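Local coordinates for kinectin 1 (Kinesin receptor) (Legionella pneumophila, PDB 4MU6), which is a Legionella effector, LegC3, of unknown molecular function, present here as its largely helical N-terminal coiled-coil domain, at residues A[13-16]-A[17-21]; A[22-25]-A[26-29]; A[261-264]-A[265-269]. All coordinates share one frame; numbering follows the deposited sequence.

Contact 1 of 3, residues A[13-16]-A[17-21]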
ATOM      1  N   LEU A  13     -31.618   7.208 -14.262  1.00 42.14           N
ATOM      2  CA  LEU A  13     -30.744   8.382 -14.240  1.00 48.58           C
ATOM      3  C   LEU A  13     -31.006   9.284 -15.444  1.00 48.04           C
ATOM      4  O   LEU A  13     -31.177  10.498 -15.302  1.00 42.79           O
ATOM      5  CB  LEU A  13     -29.268   7.980 -14.197  1.00 43.67           C
ATOM      6  CG  LEU A  13     -28.261   9.139 -14.214  1.00 43.08           C
ATOM      7  CD1 LEU A  13     -28.468  10.029 -13.018  1.00 44.44           C
ATOM      8  CD2 LEU A  13     -26.840   8.620 -14.224  1.00 48.71           C
ATOM      9  N   VAL A  14     -31.038   8.686 -16.629  1.00 42.94           N
ATOM     10  CA  VAL A  14     -31.281   9.449 -17.849  1.00 39.88           C
ATOM     11  C   VAL A  14     -32.644  10.135 -17.783  1.00 34.35           C
ATOM     12  O   VAL A  14     -32.782  11.304 -18.157  1.00 34.04           O
ATOM     13  CB  VAL A  14     -31.168   8.551 -19.096  1.00 39.81           C
ATOM     14  CG1 VAL A  14     -31.412   9.346 -20.370  1.00 29.04           C
ATOM     15  CG2 VAL A  14     -29.776   7.894 -19.134  1.00 44.22           C
ATOM     16  N   THR A  15     -33.632   9.420 -17.257  1.00 40.20           N
ATOM     17  CA  THR A  15     -34.985   9.949 -17.146  1.00 47.14           C
ATOM     18  C   THR A  15     -35.015  11.181 -16.254  1.00 47.85           C
ATOM     19  O   THR A  15     -35.647  12.189 -16.587  1.00 47.17           O
ATOM     20  CB  THR A  15     -35.955   8.900 -16.574  1.00 45.60           C
ATOM     21  OG1 THR A  15     -36.048   7.797 -17.479  1.00 40.55           O
ATOM     22  CG2 THR A  15     -37.335   9.499 -16.388  1.00 48.86           C
ATOM     23  N   GLU A  16     -34.327  11.087 -15.121  1.00 43.61           N
ATOM     24  CA  GLU A  16     -34.268  12.194 -14.182  1.00 46.60           C
ATOM     25  C   GLU A  16     -33.669  13.406 -14.874  1.00 40.54           C
ATOM     26  O   GLU A  16     -34.162  14.521 -14.726  1.00 39.20           O
ATOM     27  CB  GLU A  16     -33.441  11.817 -12.960  1.00 56.57           C
ATOM     28  CG  GLU A  16     -33.439  12.875 -11.862  1.00 72.41           C
ATOM     29  CD  GLU A  16     -32.354  12.635 -10.808  1.00 84.33           C
ATOM     30  OE1 GLU A  16     -32.664  12.726  -9.599  1.00 90.18           O
ATOM     31  OE2 GLU A  16     -31.190  12.365 -11.185  1.00 84.89           O
ATOM     32  N   HIS A  17     -32.623  13.180 -15.660  1.00 39.65           N
ATOM     33  CA  HIS A  17     -31.982  14.278 -16.376  1.00 38.14           C
ATOM     34  C   HIS A  17     -32.810  14.813 -17.553  1.00 33.52           C
ATOM     35  O   HIS A  17     -32.734  15.994 -17.888  1.00 36.32           O
ATOM     36  CB  HIS A  17     -30.578  13.884 -16.817  1.00 41.24           C
ATOM     37  CG  HIS A  17     -29.593  13.840 -15.693  1.00 45.81           C
ATOM     38  ND1 HIS A  17     -28.618  14.798 -15.522  1.00 44.70           N
ATOM     39  CD2 HIS A  17     -29.446  12.966 -14.668  1.00 43.45           C
ATOM     40  CE1 HIS A  17     -27.904  14.509 -14.449  1.00 49.93           C
ATOM     41  NE2 HIS A  17     -28.386  13.402 -13.913  1.00 48.19           N
ATOM     42  N   ILE A  18     -33.583  13.943 -18.188  1.00 38.59           N
ATOM     43  CA  ILE A  18     -34.513  14.401 -19.219  1.00 39.65           C
ATOM     44  C   ILE A  18     -35.607  15.254 -18.599  1.00 38.86           C
ATOM     45  O   ILE A  18     -35.931  16.321 -19.110  1.00 39.18           O
ATOM     46  CB  ILE A  18     -35.163  13.232 -19.951  1.00 39.95           C
ATOM     47  CG1 ILE A  18     -34.132  12.547 -20.834  1.00 35.80           C
ATOM     48  CG2 ILE A  18     -36.367  13.708 -20.796  1.00 33.32           C
ATOM     49  CD1 ILE A  18     -34.582  11.199 -21.302  1.00 29.12           C
ATOM     50  N   LYS A  19     -36.179  14.775 -17.497  1.00 34.30           N
ATOM     51  CA  LYS A  19     -37.232  15.516 -16.816  1.00 39.24           C
ATOM     52  C   LYS A  19     -36.749  16.900 -16.379  1.00 46.25           C
ATOM     53  O   LYS A  19     -37.467  17.894 -16.531  1.00 45.36           O
ATOM     54  CB  LYS A  19     -37.761  14.719 -15.620  1.00 45.72           C
ATOM     55  CG  LYS A  19     -38.661  13.541 -15.991  1.00 48.49           C
ATOM     56  CD  LYS A  19     -39.188  12.868 -14.741  1.00 49.18           C
ATOM     57  CE  LYS A  19     -40.197  11.793 -15.070  1.00 61.39           C
ATOM     58  NZ  LYS A  19     -41.200  11.658 -13.971  1.00 70.08           N
ATOM     59  N   GLN A  20     -35.526  16.964 -15.852  1.00 47.09           N
ATOM     60  CA  GLN A  20     -34.965  18.233 -15.400  1.00 47.22           C
ATOM     61  C   GLN A  20     -34.835  19.213 -16.566  1.00 46.79           C
ATOM     62  O   GLN A  20     -35.128  20.404 -16.435  1.00 43.79           O
ATOM     63  CB  GLN A  20     -33.616  18.013 -14.706  1.00 56.98           C
ATOM     64  CG  GLN A  20     -32.920  19.297 -14.309  1.00 66.38           C
ATOM     65  CD  GLN A  20     -33.779  20.157 -13.410  1.00 79.63           C
ATOM     66  OE1 GLN A  20     -34.550  19.648 -12.592  1.00 84.64           O
ATOM     67  NE2 GLN A  20     -33.663  21.471 -13.562  1.00 84.42           N
ATOM     68  N   PHE A  21     -34.414  18.692 -17.713  1.00 41.44           N
ATOM     69  CA  PHE A  21     -34.287  19.489 -18.923  1.00 33.61           C
ATOM     70  C   PHE A  21     -35.657  19.992 -19.385  1.00 42.92           C
ATOM     71  O   PHE A  21     -35.813  21.165 -19.723  1.00 37.53           O
ATOM     72  CB  PHE A  21     -33.637  18.630 -20.002  1.00 34.62           C
ATOM     73  CG  PHE A  21     -33.467  19.320 -21.333  1.00 39.22           C
ATOM     74  CD1 PHE A  21     -34.469  19.261 -22.296  1.00 33.33           C
ATOM     75  CD2 PHE A  21     -32.295  19.984 -21.637  1.00 37.92           C
ATOM     76  CE1 PHE A  21     -34.307  19.868 -23.529  1.00 32.89           C
ATOM     77  CE2 PHE A  21     -32.128  20.594 -22.866  1.00 34.46           C
ATOM     78  CZ  PHE A  21     -33.135  20.542 -23.807  1.00 37.51           C
TER
HETATM   79  O   HOH W   1     -28.550  12.871 -11.308  1.00 55.47           O
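Four consecutive backbone hydrogen bonds join Leu13–Glu16 to the next turn of the same helix, each running from an N-H to the carbonyl four residues earlier. The shortest are Ile18 N to Val14 O and Lys19 N to Thr15 O, both 2.8 Å. Leu13–His17, Val14–Ile18 and Thr15–Lys19 pair their side chains at this i, i+4 spacing, while Glu16 and His17 are neighbours in sequence.

The polar side-chain link runs through one water, which sits 2.7 Å from Glu16 OE2, to which it donates, and 2.7 Å from His17 NE2. Glu16 reaches it with an extended chain whose CG is anti to the backbone N (chi1 -174°), and its carboxylate plane is turned 68° from the imidazole. The other ring nitrogen, His17 ND1, is hydrogen-bonded to Ser48 OG; together these bonds restrain the rotation of the ring. Its edge also meets the backbone, CD2 lying 3.1 Å from Leu13 O in the plane of the ring.

Leu13 makes van der Waals contact alongside the imidazole, its CD1 3.5 Å from His17 NE2 and equally near CD2. The apolar pair is Val14 CG1 on Ile18 CD1 at 3.8 Å, and Thr15 CG2 lies against Lys19 CE.

Helix 10-22 packs on two long helices here: Leu13 and His17 rest on Val49 of helix 43-105, while Val14 packs on Ala255 and Ile18 on Leu262 of helix 227-273.

Contact 2 of 3, residues A[22-25]-A[26-29]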
ATOM      1  N   LEU A  22     -36.648  19.102 -19.392  1.00 38.78           N
ATOM      2  CA  LEU A  22     -37.989  19.465 -19.834  1.00 44.88           C
ATOM      3  C   LEU A  22     -38.754  20.300 -18.797  1.00 50.76           C
ATOM      4  O   LEU A  22     -39.881  20.718 -19.046  1.00 56.30           O
ATOM      5  CB  LEU A  22     -38.784  18.220 -20.260  1.00 39.43           C
ATOM      6  CG  LEU A  22     -38.265  17.552 -21.543  1.00 34.50           C
ATOM      7  CD1 LEU A  22     -38.903  16.187 -21.809  1.00 30.21           C
ATOM      8  CD2 LEU A  22     -38.444  18.473 -22.746  1.00 26.10           C
ATOM      9  N   ALA A  23     -38.140  20.549 -17.641  1.00 50.40           N
ATOM     10  CA  ALA A  23     -38.723  21.465 -16.662  1.00 47.46           C
ATOM     11  C   ALA A  23     -38.655  22.884 -17.201  1.00 50.27           C
ATOM     12  O   ALA A  23     -39.353  23.771 -16.728  1.00 58.48           O
ATOM     13  CB  ALA A  23     -38.000  21.372 -15.335  1.00 46.20           C
ATOM     14  N   ASP A  24     -37.792  23.086 -18.191  1.00 51.28           N
ATOM     15  CA  ASP A  24     -37.666  24.358 -18.897  1.00 48.54           C
ATOM     16  C   ASP A  24     -38.960  24.693 -19.662  1.00 45.71           C
ATOM     17  O   ASP A  24     -39.326  24.031 -20.628  1.00 43.25           O
ATOM     18  CB  ASP A  24     -36.475  24.283 -19.856  1.00 49.26           C
ATOM     19  CG  ASP A  24     -36.025  25.639 -20.348  1.00 51.63           C
ATOM     20  OD1 ASP A  24     -36.873  26.542 -20.532  1.00 40.24           O
ATOM     21  OD2 ASP A  24     -34.805  25.798 -20.561  1.00 57.59           O
ATOM     22  N   GLU A  25     -39.647  25.738 -19.229  1.00 49.25           N
ATOM     23  CA  GLU A  25     -40.920  26.092 -19.829  1.00 49.55           C
ATOM     24  C   GLU A  25     -40.741  27.050 -21.008  1.00 50.41           C
ATOM     25  O   GLU A  25     -41.711  27.568 -21.560  1.00 49.71           O
ATOM     26  CB  GLU A  25     -41.845  26.673 -18.758  1.00 50.61           C
ATOM     27  CG  GLU A  25     -41.959  25.753 -17.542  1.00 53.06           C
ATOM     28  CD  GLU A  25     -43.107  26.120 -16.620  1.00 61.78           C
ATOM     29  OE1 GLU A  25     -44.065  26.772 -17.087  1.00 68.47           O
ATOM     30  OE2 GLU A  25     -43.054  25.749 -15.427  1.00 60.08           O
ATOM     31  N   GLU A  26     -39.491  27.248 -21.415  1.00 56.31           N
ATOM     32  CA  GLU A  26     -39.158  28.270 -22.402  1.00 59.03           C
ATOM     33  C   GLU A  26     -38.528  27.684 -23.665  1.00 51.37           C
ATOM     34  O   GLU A  26     -38.005  28.419 -24.505  1.00 50.61           O
ATOM     35  CB  GLU A  26     -38.203  29.295 -21.780  1.00 66.10           C
ATOM     36  CG  GLU A  26     -38.623  29.774 -20.399  1.00 75.10           C
ATOM     37  CD  GLU A  26     -37.446  30.195 -19.520  1.00 80.31           C
ATOM     38  OE1 GLU A  26     -36.277  29.901 -19.881  1.00 79.87           O
ATOM     39  OE2 GLU A  26     -37.702  30.809 -18.457  1.00 73.02           O
ATOM     40  N   LEU A  27     -38.566  26.363 -23.798  1.00 44.13           N
ATOM     41  CA  LEU A  27     -38.014  25.710 -24.982  1.00 37.31           C
ATOM     42  C   LEU A  27     -38.762  26.180 -26.236  1.00 34.97           C
ATOM     43  O   LEU A  27     -39.935  26.547 -26.163  1.00 39.59           O
ATOM     44  CB  LEU A  27     -38.078  24.194 -24.821  1.00 35.40           C
ATOM     45  CG  LEU A  27     -37.289  23.688 -23.608  1.00 38.45           C
ATOM     46  CD1 LEU A  27     -37.619  22.214 -23.291  1.00 35.89           C
ATOM     47  CD2 LEU A  27     -35.784  23.874 -23.839  1.00 43.23           C
ATOM     48  N   SER A  28     -38.076  26.208 -27.374  1.00 29.22           N
ATOM     49  CA  SER A  28     -38.642  26.803 -28.587  1.00 41.53           C
ATOM     50  C   SER A  28     -39.014  25.746 -29.630  1.00 41.32           C
ATOM     51  O   SER A  28     -38.458  24.645 -29.633  1.00 36.21           O
ATOM     52  CB  SER A  28     -37.640  27.775 -29.206  1.00 38.61           C
ATOM     53  OG  SER A  28     -36.507  27.070 -29.684  1.00 40.34           O
ATOM     54  N   PHE A  29     -39.936  26.090 -30.527  1.00 35.24           N
ATOM     55  CA  PHE A  29     -40.287  25.186 -31.611  1.00 37.83           C
ATOM     56  C   PHE A  29     -39.075  24.673 -32.409  1.00 42.85           C
ATOM     57  O   PHE A  29     -38.888  23.459 -32.558  1.00 33.77           O
ATOM     58  CB  PHE A  29     -41.297  25.800 -32.591  1.00 41.70           C
ATOM     59  CG  PHE A  29     -41.499  24.952 -33.805  1.00 29.98           C
ATOM     60  CD1 PHE A  29     -42.296  23.826 -33.733  1.00 29.16           C
ATOM     61  CD2 PHE A  29     -40.812  25.219 -34.981  1.00 30.56           C
ATOM     62  CE1 PHE A  29     -42.435  22.994 -34.820  1.00 36.39           C
ATOM     63  CE2 PHE A  29     -40.946  24.386 -36.080  1.00 37.85           C
ATOM     64  CZ  PHE A  29     -41.762  23.274 -36.001  1.00 34.52           C
TER
HETATM   65  O   HOH W   2     -41.825  25.978 -24.295  1.00 35.46           O
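The loop between helices 10-22 and 29-38 forms an Asx turn, in which Asp24 OD1 accepts the backbone N-H of Glu26, two residues on, at 2.9 Å. The N-H meets the oxygen on its anti side, 19° out of the carboxylate plane. Asp24 carries its carboxylate there with CG anti to the backbone N (chi1 -164°). The same OD1 comes within 3.5 Å of Glu26 OE1, two like charges whose carboxylate planes are 79° apart; this proximity would tend to raise the proton affinity of one of the pair.

Leu27 folds back over the turn. Its CD1 touches Leu22 CD2 at 3.9 Å, the two side chains crossing at about a right angle, and CG rests 3.6 Å from Asp24 O. A water donates to Leu27 O at 2.7 Å and, more weakly, to Glu25 O, spanning the bend.

Neighbouring elements hold the loop by its carbonyls: Tyr270 OH bonds Asp24 O and Thr277 OG1 bonds Glu25 O. Leu22 and Leu27 both pack on Tyr270 of helix 227-273, and beyond them Ser28 OG, at the N-cap of helix 29-38, caps Gly31 N, while Phe29 packs against helix 280-294.

Contact 3 of 3, residues A[261-264]-A[265-269]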
ATOM      1  N   PRO A 261     -34.615   7.740 -27.393  1.00 42.22           N
ATOM      2  CA  PRO A 261     -35.995   7.235 -27.294  1.00 41.91           C
ATOM      3  C   PRO A 261     -36.698   7.700 -26.013  1.00 43.65           C
ATOM      4  O   PRO A 261     -37.903   7.952 -26.034  1.00 32.96           O
ATOM      5  CB  PRO A 261     -35.831   5.712 -27.290  1.00 41.14           C
ATOM      6  CG  PRO A 261     -34.453   5.453 -27.871  1.00 42.32           C
ATOM      7  CD  PRO A 261     -33.622   6.653 -27.514  1.00 33.70           C
ATOM      8  N   LEU A 262     -35.950   7.834 -24.923  1.00 40.44           N
ATOM      9  CA  LEU A 262     -36.541   8.278 -23.666  1.00 42.19           C
ATOM     10  C   LEU A 262     -36.987   9.728 -23.777  1.00 44.04           C
ATOM     11  O   LEU A 262     -38.051  10.112 -23.283  1.00 46.53           O
ATOM     12  CB  LEU A 262     -35.542   8.129 -22.508  1.00 36.87           C
ATOM     13  CG  LEU A 262     -35.372   6.751 -21.862  1.00 33.44           C
ATOM     14  CD1 LEU A 262     -34.457   6.840 -20.630  1.00 34.09           C
ATOM     15  CD2 LEU A 262     -36.727   6.172 -21.474  1.00 36.64           C
ATOM     16  N   PHE A 263     -36.169  10.536 -24.437  1.00 35.63           N
ATOM     17  CA  PHE A 263     -36.477  11.947 -24.599  1.00 37.34           C
ATOM     18  C   PHE A 263     -37.766  12.142 -25.401  1.00 37.12           C
ATOM     19  O   PHE A 263     -38.586  13.012 -25.095  1.00 39.30           O
ATOM     20  CB  PHE A 263     -35.327  12.658 -25.300  1.00 30.03           C
ATOM     21  CG  PHE A 263     -35.622  14.094 -25.640  1.00 35.70           C
ATOM     22  CD1 PHE A 263     -35.502  15.087 -24.677  1.00 43.23           C
ATOM     23  CD2 PHE A 263     -36.003  14.454 -26.925  1.00 29.77           C
ATOM     24  CE1 PHE A 263     -35.762  16.422 -24.986  1.00 40.12           C
ATOM     25  CE2 PHE A 263     -36.263  15.779 -27.238  1.00 26.56           C
ATOM     26  CZ  PHE A 263     -36.141  16.764 -26.273  1.00 31.97           C
ATOM     27  N   LEU A 264     -37.920  11.334 -26.442  1.00 35.44           N
ATOM     28  CA  LEU A 264     -39.101  11.397 -27.290  1.00 36.11           C
ATOM     29  C   LEU A 264     -40.363  11.096 -26.468  1.00 35.74           C
ATOM     30  O   LEU A 264     -41.356  11.817 -26.559  1.00 40.88           O
ATOM     31  CB  LEU A 264     -38.944  10.449 -28.480  1.00 35.74           C
ATOM     32  CG  LEU A 264     -39.396  11.026 -29.826  1.00 51.69           C
ATOM     33  CD1 LEU A 264     -38.571  12.257 -30.205  1.00 48.47           C
ATOM     34  CD2 LEU A 264     -39.348   9.963 -30.929  1.00 46.80           C
ATOM     35  N   GLU A 265     -40.301  10.055 -25.641  1.00 40.29           N
ATOM     36  CA  GLU A 265     -41.395   9.705 -24.724  1.00 45.38           C
ATOM     37  C   GLU A 265     -41.745  10.845 -23.775  1.00 44.31           C
ATOM     38  O   GLU A 265     -42.919  11.184 -23.575  1.00 40.33           O
ATOM     39  CB  GLU A 265     -41.022   8.473 -23.881  1.00 49.73           C
ATOM     40  CG  GLU A 265     -40.990   7.155 -24.633  1.00 66.58           C
ATOM     41  CD  GLU A 265     -42.380   6.609 -24.927  1.00 83.56           C
ATOM     42  OE1 GLU A 265     -43.343   7.050 -24.262  1.00 93.47           O
ATOM     43  OE2 GLU A 265     -42.510   5.742 -25.824  1.00 85.51           O
ATOM     44  N   GLU A 266     -40.722  11.432 -23.165  1.00 38.16           N
ATOM     45  CA  GLU A 266     -40.971  12.465 -22.176  1.00 42.19           C
ATOM     46  C   GLU A 266     -41.429  13.755 -22.824  1.00 36.83           C
ATOM     47  O   GLU A 266     -42.100  14.554 -22.197  1.00 38.83           O
ATOM     48  CB  GLU A 266     -39.730  12.715 -21.320  1.00 42.78           C
ATOM     49  CG  GLU A 266     -39.476  11.624 -20.302  1.00 52.34           C
ATOM     50  CD  GLU A 266     -40.605  11.504 -19.299  1.00 56.33           C
ATOM     51  OE1 GLU A 266     -41.204  12.548 -18.962  1.00 52.72           O
ATOM     52  OE2 GLU A 266     -40.897  10.370 -18.857  1.00 60.54           O
ATOM     53  N   LEU A 267     -41.049  13.955 -24.079  1.00 36.58           N
ATOM     54  CA  LEU A 267     -41.339  15.200 -24.760  1.00 32.76           C
ATOM     55  C   LEU A 267     -42.819  15.222 -25.078  1.00 40.08           C
ATOM     56  O   LEU A 267     -43.473  16.268 -24.985  1.00 41.10           O
ATOM     57  CB  LEU A 267     -40.538  15.295 -26.050  1.00 32.30           C
ATOM     58  CG  LEU A 267     -40.891  16.491 -26.931  1.00 32.40           C
ATOM     59  CD1 LEU A 267     -40.554  17.786 -26.190  1.00 34.43           C
ATOM     60  CD2 LEU A 267     -40.155  16.415 -28.258  1.00 30.67           C
ATOM     61  N   GLN A 268     -43.331  14.050 -25.446  1.00 35.90           N
ATOM     62  CA  GLN A 268     -44.747  13.866 -25.717  1.00 44.12           C
ATOM     63  C   GLN A 268     -45.534  14.292 -24.476  1.00 50.32           C
ATOM     64  O   GLN A 268     -46.483  15.082 -24.576  1.00 50.87           O
ATOM     65  CB  GLN A 268     -45.031  12.410 -26.109  1.00 44.00           C
ATOM     66  CG  GLN A 268     -46.442  12.137 -26.607  1.00 72.56           C
ATOM     67  CD  GLN A 268     -46.686  12.616 -28.039  1.00 81.22           C
ATOM     68  OE1 GLN A 268     -46.907  13.805 -28.280  1.00 74.29           O
ATOM     69  NE2 GLN A 268     -46.661  11.682 -28.992  1.00 84.85           N
ATOM     70  N   LYS A 269     -45.107  13.815 -23.305  1.00 44.50           N
ATOM     71  CA  LYS A 269     -45.757  14.185 -22.044  1.00 40.01           C
ATOM     72  C   LYS A 269     -45.712  15.684 -21.814  1.00 45.54           C
ATOM     73  O   LYS A 269     -46.724  16.299 -21.499  1.00 56.55           O
ATOM     74  CB  LYS A 269     -45.129  13.449 -20.860  1.00 44.75           C
ATOM     75  CG  LYS A 269     -45.326  11.944 -20.907  1.00 45.84           C
ATOM     76  CD  LYS A 269     -44.300  11.197 -20.075  1.00 51.31           C
ATOM     77  CE  LYS A 269     -44.563  11.321 -18.579  1.00 63.93           C
ATOM     78  NZ  LYS A 269     -43.510  10.639 -17.746  1.00 64.91           N
TER
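Glu266 N bonds Leu262 O at 3.0 Å with an N-H...O angle of 158°, and the side chain of the same glutamate carries a salt bridge along the outside of the helix. Lys269 NZ meets Glu266 OE2 at 2.9 Å from the syn side, 17° out of the carboxylate plane, and makes a longer, weak bond to OE1. The chain of Glu266 bends at chi2 (-62°) to bring its carboxylate to the amine, while its CB and CG stay close to Leu262 O.

Leu267 N reaches Phe263 O at 2.8 Å, but along a distinctly bent path, and makes a second, weak bond to Leu264 O; that carbonyl also accepts from Gln268 N. Glu265 N bonds Pro261 O at 3.2 Å, nearly straight, so the i to i+4 pattern continues past the proline. At Pro261 itself the helix is kinked, its nitrogen having no hydrogen to give to the turn before.

Packing between side chains centres on Phe263 and Leu267. The CB of Leu267 lies over one face of the phenyl ring, and its CD2 comes 4.1 Å from Phe263 CE2. One turn apart, the two lie on the same side of the helix.

That side faces helix 29-38, where both touch Leu32. Leu267 and Gln268 also meet Ile290 of helix 280-294, with Gln268 OE1 bonded to Lys287 NZ, and Leu262 and Glu266 turn to Ile18 of helix 10-22.

The three contacts gather at one end of the elongated chain, each centre about 40 to 51 Å from the centre of the chain. Contacts 1 and 2 follow each other along the chain with centres about 14 Å apart, joined where Phe21 CE1 touches Leu27 CD1 at 4.1 Å. Contact 3 comes far later in sequence yet lies about 10 Å from contact 1 and 13 Å from contact 2, centre to centre. Ile18 CD1 packs on Leu262 CB at 3.4 Å, and Leu22 CD1 on Glu266 CB at 3.6 Å. Segment 261-269 therefore lies beside helix 10-22 and Leu22, the first residue of contact 2.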